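Local coordinates for cycloserine biosynthesis protein DcsG (Streptomyces lavendulae, PDB 6JIL) that catalyses the ATP- and magnesium-dependent cyclisation of O-ureido-D-serine to the antibiotic D-cycloserine, at residues V135-R149 against R164-Y177. Residues are numbered along the deposited sequence; the frame is centred on the assembly and turned at random.
With ADP (adenosine-5'-diphosphate), chain G.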
# COMPACT_ATOMS: atom_id res chain seq x y z
N VAL A 135 -9.89 2.27 14.50
CA VAL A 135 -8.50 2.53 14.21
C VAL A 135 -8.31 3.90 13.60
O VAL A 135 -9.16 4.37 12.83
CB VAL A 135 -7.92 1.48 13.24
CG1 VAL A 135 -6.44 1.75 12.97
CG2 VAL A 135 -8.12 0.09 13.81
N VAL A 136 -7.21 4.54 13.97
CA VAL A 136 -6.86 5.85 13.44
C VAL A 136 -5.60 5.66 12.61
O VAL A 136 -4.67 4.98 13.03
CB VAL A 136 -6.57 6.88 14.56
CG1 VAL A 136 -5.95 8.15 13.94
CG2 VAL A 136 -7.86 7.21 15.32
N LYS A 137 -5.57 6.27 11.43
CA LYS A 137 -4.40 6.14 10.58
C LYS A 137 -4.40 7.24 9.53
O LYS A 137 -5.46 7.69 9.09
CB LYS A 137 -4.41 4.78 9.88
CG LYS A 137 -5.39 4.73 8.72
CD LYS A 137 -5.41 3.38 8.00
CE LYS A 137 -6.15 2.33 8.80
NZ LYS A 137 -6.35 1.07 8.00
N PRO A 138 -3.20 7.68 9.12
CA PRO A 138 -3.07 8.72 8.09
C PRO A 138 -3.36 8.06 6.75
O PRO A 138 -3.10 6.87 6.57
CB PRO A 138 -1.61 9.13 8.22
CG PRO A 138 -0.95 7.84 8.59
CD PRO A 138 -1.88 7.30 9.64
N THR A 139 -3.91 8.81 5.81
CA THR A 139 -4.20 8.24 4.50
C THR A 139 -2.92 8.06 3.71
O THR A 139 -2.86 7.26 2.76
CB THR A 139 -5.12 9.13 3.68
OG1 THR A 139 -4.45 10.37 3.43
CG2 THR A 139 -6.41 9.39 4.43
N ASP A 140 -1.89 8.82 4.08
CA ASP A 140 -0.61 8.75 3.40
C ASP A 140 0.51 8.17 4.26
O ASP A 140 1.40 8.90 4.71
CB ASP A 140 -0.21 10.13 2.85
CG ASP A 140 -0.13 11.21 3.94
OD1 ASP A 140 0.35 12.31 3.62
OD2 ASP A 140 -0.54 10.97 5.09
N GLY A 141 0.46 6.85 4.46
CA GLY A 141 1.48 6.18 5.25
C GLY A 141 1.71 4.75 4.81
O GLY A 141 1.16 4.30 3.80
N CYS A 142 2.55 4.04 5.55
CA CYS A 142 2.86 2.64 5.29
C CYS A 142 3.64 2.07 6.46
O CYS A 142 4.03 2.79 7.38
CB CYS A 142 3.71 2.48 4.01
SG CYS A 142 5.43 3.08 4.11
N TYR A 143 3.85 0.76 6.42
CA TYR A 143 4.60 0.07 7.46
C TYR A 143 4.10 0.38 8.87
O TYR A 143 4.89 0.58 9.79
CB TYR A 143 6.08 0.45 7.32
CG TYR A 143 7.04 -0.63 7.73
CD1 TYR A 143 6.99 -1.90 7.15
CD2 TYR A 143 8.03 -0.38 8.69
CE1 TYR A 143 7.89 -2.90 7.53
CE2 TYR A 143 8.93 -1.37 9.07
CZ TYR A 143 8.86 -2.63 8.48
OH TYR A 143 9.75 -3.60 8.86
N SER A 144 2.78 0.43 9.02
CA SER A 144 2.15 0.71 10.31
C SER A 144 2.39 2.11 10.88
O SER A 144 2.08 2.36 12.05
CB SER A 144 2.60 -0.32 11.35
OG SER A 144 2.23 -1.64 10.98
N LYS A 145 2.92 3.04 10.08
CA LYS A 145 3.17 4.39 10.58
C LYS A 145 1.94 5.12 11.12
O LYS A 145 0.91 5.23 10.46
CB LYS A 145 3.81 5.26 9.49
CG LYS A 145 4.27 6.59 10.05
CD LYS A 145 4.87 7.49 8.99
CE LYS A 145 5.50 8.70 9.64
NZ LYS A 145 6.46 8.26 10.70
N ASP A 146 2.08 5.64 12.34
CA ASP A 146 1.02 6.38 13.03
C ASP A 146 -0.34 5.71 13.00
O ASP A 146 -1.38 6.38 12.97
CB ASP A 146 0.91 7.81 12.47
CG ASP A 146 2.17 8.62 12.70
OD1 ASP A 146 2.65 8.67 13.85
OD2 ASP A 146 2.69 9.21 11.74
N VAL A 147 -0.34 4.38 13.02
CA VAL A 147 -1.58 3.62 13.02
C VAL A 147 -1.82 3.16 14.45
O VAL A 147 -0.90 2.66 15.10
CB VAL A 147 -1.49 2.39 12.12
CG1 VAL A 147 -2.76 1.58 12.23
CG2 VAL A 147 -1.23 2.81 10.69
N GLN A 148 -3.04 3.35 14.95
CA GLN A 148 -3.36 2.95 16.31
C GLN A 148 -4.78 2.40 16.51
O GLN A 148 -5.71 2.73 15.77
CB GLN A 148 -3.14 4.12 17.28
CG GLN A 148 -1.71 4.65 17.31
CD GLN A 148 -1.45 5.63 18.45
OE1 GLN A 148 -0.43 6.33 18.46
NE2 GLN A 148 -2.35 5.66 19.43
N ARG A 149 -4.91 1.56 17.53
CA ARG A 149 -6.15 0.90 17.91
C ARG A 149 -6.72 1.54 19.17
O ARG A 149 -5.98 1.84 20.11
CB ARG A 149 -5.85 -0.58 18.14
CG ARG A 149 -7.01 -1.43 18.58
CD ARG A 149 -6.52 -2.86 18.79
NE ARG A 149 -7.60 -3.78 19.12
CZ ARG A 149 -7.49 -5.10 19.04
NH1 ARG A 149 -6.35 -5.65 18.65
NH2 ARG A 149 -8.53 -5.87 19.35
N ARG A 164 -3.03 15.51 15.62
CA ARG A 164 -1.60 15.49 15.33
C ARG A 164 -1.33 15.24 13.85
O ARG A 164 -0.41 15.80 13.27
CB ARG A 164 -0.92 14.39 16.19
CG ARG A 164 0.57 14.19 15.91
CD ARG A 164 1.23 13.27 16.96
NE ARG A 164 0.80 11.87 16.88
CZ ARG A 164 1.26 10.99 16.00
NH1 ARG A 164 2.16 11.35 15.10
NH2 ARG A 164 0.80 9.74 16.00
N LEU A 165 -2.16 14.39 13.24
CA LEU A 165 -2.02 14.06 11.83
C LEU A 165 -2.51 15.17 10.91
O LEU A 165 -1.90 15.45 9.87
CB LEU A 165 -2.77 12.76 11.51
CG LEU A 165 -2.18 11.52 12.17
CD1 LEU A 165 -2.94 10.28 11.72
CD2 LEU A 165 -0.72 11.40 11.78
N LEU A 166 -3.61 15.80 11.29
CA LEU A 166 -4.16 16.89 10.49
C LEU A 166 -3.17 18.04 10.50
O LEU A 166 -2.96 18.71 9.48
CB LEU A 166 -5.50 17.34 11.08
CG LEU A 166 -6.58 16.26 11.15
CD1 LEU A 166 -7.83 16.84 11.79
CD2 LEU A 166 -6.89 15.73 9.75
N ALA A 167 -2.54 18.27 11.65
CA ALA A 167 -1.58 19.35 11.81
C ALA A 167 -0.44 19.23 10.81
O ALA A 167 0.10 20.23 10.36
CB ALA A 167 -1.02 19.35 13.23
N ASN A 168 -0.08 18.00 10.47
CA ASN A 168 0.99 17.76 9.51
C ASN A 168 0.41 17.88 8.11
O ASN A 168 1.11 17.68 7.12
CB ASN A 168 1.61 16.38 9.74
CG ASN A 168 2.73 16.05 8.75
OD1 ASN A 168 3.53 16.92 8.40
ND2 ASN A 168 2.78 14.80 8.32
N GLY A 169 -0.88 18.20 8.03
CA GLY A 169 -1.54 18.35 6.75
C GLY A 169 -1.90 17.06 6.04
O GLY A 169 -2.04 17.03 4.82
N SER A 170 -2.06 15.98 6.80
CA SER A 170 -2.43 14.69 6.23
C SER A 170 -3.92 14.46 6.45
O SER A 170 -4.49 14.98 7.41
CB SER A 170 -1.67 13.54 6.92
OG SER A 170 -0.27 13.63 6.75
N HIS A 171 -4.55 13.69 5.57
CA HIS A 171 -5.96 13.36 5.75
C HIS A 171 -5.92 12.16 6.69
O HIS A 171 -4.96 11.40 6.68
CB HIS A 171 -6.62 12.95 4.43
CG HIS A 171 -7.13 14.11 3.63
ND1 HIS A 171 -6.30 15.03 3.04
CD2 HIS A 171 -8.40 14.48 3.32
CE1 HIS A 171 -7.04 15.93 2.39
NE2 HIS A 171 -8.31 15.61 2.55
N VAL A 172 -6.95 11.99 7.51
CA VAL A 172 -6.98 10.87 8.45
C VAL A 172 -8.16 9.97 8.19
O VAL A 172 -9.26 10.43 7.90
CB VAL A 172 -7.07 11.38 9.91
CG1 VAL A 172 -7.15 10.21 10.88
CG2 VAL A 172 -5.85 12.25 10.22
N ILE A 173 -7.92 8.66 8.27
CA ILE A 173 -8.97 7.69 8.06
C ILE A 173 -9.37 7.04 9.37
O ILE A 173 -8.52 6.66 10.17
CB ILE A 173 -8.53 6.61 7.03
CG1 ILE A 173 -8.69 7.15 5.62
CG2 ILE A 173 -9.37 5.35 7.19
CD1 ILE A 173 -8.27 6.19 4.54
N LEU A 174 -10.68 6.93 9.58
CA LEU A 174 -11.23 6.30 10.77
C LEU A 174 -11.94 5.04 10.30
O LEU A 174 -12.76 5.10 9.38
CB LEU A 174 -12.24 7.22 11.46
CG LEU A 174 -11.76 8.59 11.96
CD1 LEU A 174 -12.92 9.35 12.59
CD2 LEU A 174 -10.64 8.40 12.97
N GLN A 175 -11.62 3.90 10.90
CA GLN A 175 -12.27 2.65 10.52
C GLN A 175 -12.61 1.83 11.75
O GLN A 175 -11.91 1.89 12.76
CB GLN A 175 -11.38 1.77 9.64
CG GLN A 175 -10.76 2.42 8.43
CD GLN A 175 -9.83 1.48 7.68
OE1 GLN A 175 -8.96 0.85 8.28
NE2 GLN A 175 -10.00 1.39 6.37
N PRO A 176 -13.69 1.05 11.68
CA PRO A 176 -14.01 0.24 12.85
C PRO A 176 -12.95 -0.86 12.87
O PRO A 176 -12.44 -1.25 11.82
CB PRO A 176 -15.39 -0.31 12.53
CG PRO A 176 -15.37 -0.39 11.03
CD PRO A 176 -14.73 0.92 10.65
N TYR A 177 -12.60 -1.35 14.05
CA TYR A 177 -11.61 -2.42 14.14
C TYR A 177 -12.25 -3.74 13.71
O TYR A 177 -13.22 -4.19 14.33
CB TYR A 177 -11.09 -2.56 15.57
CG TYR A 177 -9.93 -3.52 15.65
CD1 TYR A 177 -8.65 -3.11 15.30
CD2 TYR A 177 -10.13 -4.86 15.99
CE1 TYR A 177 -7.58 -4.01 15.28
CE2 TYR A 177 -9.07 -5.77 15.97
CZ TYR A 177 -7.80 -5.34 15.61
OH TYR A 177 -6.76 -6.24 15.55
PB ADP G . -0.25 0.47 6.47
O1B ADP G . 0.11 -1.10 6.52
O2B ADP G . -0.13 0.99 5.04
O3B ADP G . 0.75 1.24 7.37
PA ADP G . -2.68 -0.56 7.23
O1A ADP G . -4.03 -0.29 6.73
O2A ADP G . -2.12 -1.83 6.45
O3A ADP G . -1.77 0.78 6.98
O5' ADP G . -2.77 -0.82 8.81
C5' ADP G . -1.57 -1.44 9.26
C4' ADP G . -1.94 -2.64 10.14
O4' ADP G . -2.86 -2.23 11.18
C3' ADP G . -2.63 -3.72 9.33
O3' ADP G . -1.70 -4.65 8.77
C2' ADP G . -3.59 -4.36 10.34
O2' ADP G . -2.97 -5.44 11.05
C1' ADP G . -3.97 -3.18 11.26
N9 ADP G . -5.26 -2.56 10.85
C8 ADP G . -5.43 -1.35 10.23
N7 ADP G . -6.69 -1.09 10.07
C5 ADP G . -7.42 -2.11 10.57
C6 ADP G . -8.80 -2.29 10.88
N6 ADP G . -9.75 -1.37 10.44
N1 ADP G . -9.17 -3.35 11.61
C2 ADP G . -8.27 -4.24 12.06
N3 ADP G . -6.97 -4.11 11.81
C4 ADP G . -6.51 -3.07 11.08
O HOH W 1 -2.94 12.84 3.64
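The ammonium of Lys137 is held by three acceptors: Gln175 OE1 2.6 Å from Lys137 NZ, and N7 of the adenine and O1A of the alpha-phosphate, both on ADP. A long, flexible lysine suits this place, because a bend at chi3 (76°) swings the amine off the strand to where base and phosphate can share it; its positive charge probably offsets the phosphate's negative charge. NZ comes from above the amide plane of Gln175, whose OE1 also accepts from ADP N6 at 3.2 Å; a hydrogen bond between NE2 and Thr108 OG1 is consistent with this amide orientation. Pro176 O receives N6 as well.

These residues belong to the antiparallel sheet of the ATP-grasp nucleotide site, where strands 133-138 and 172-176 are neighbours. Val135 pairs with Gln175 and Lys137 with Ile173, each through two backbone bonds; since side chains alternate along a strand, Val135, Lys137 and Gln175 share the nucleotide face. On the other, Val136 CG2 lies beside Leu174 CD2, and Leu165 CD1 of helix 155-167 rests on the Pro138 ring, an aliphatic layer suited to burial against that helix.

The Tyr177 ring is sandwiched: ADP C2 sits 3.3 Å above one face, and the Arg149 guanidinium lies on the opposite face, planes 15° apart, with salt bridges to Glu133 and Asp182 besides. Val135 CG2 meets the ring edge. Between 138 and 148 the chain loops beside the beta-phosphate, Ser144 N donating to ADP O3B at 2.7 Å. Near that loop's end, Asp146 OD1 forms a salt bridge with Arg164, whose NH1 and NH2 both reach it from above the carboxylate plane, each 3.0 Å away.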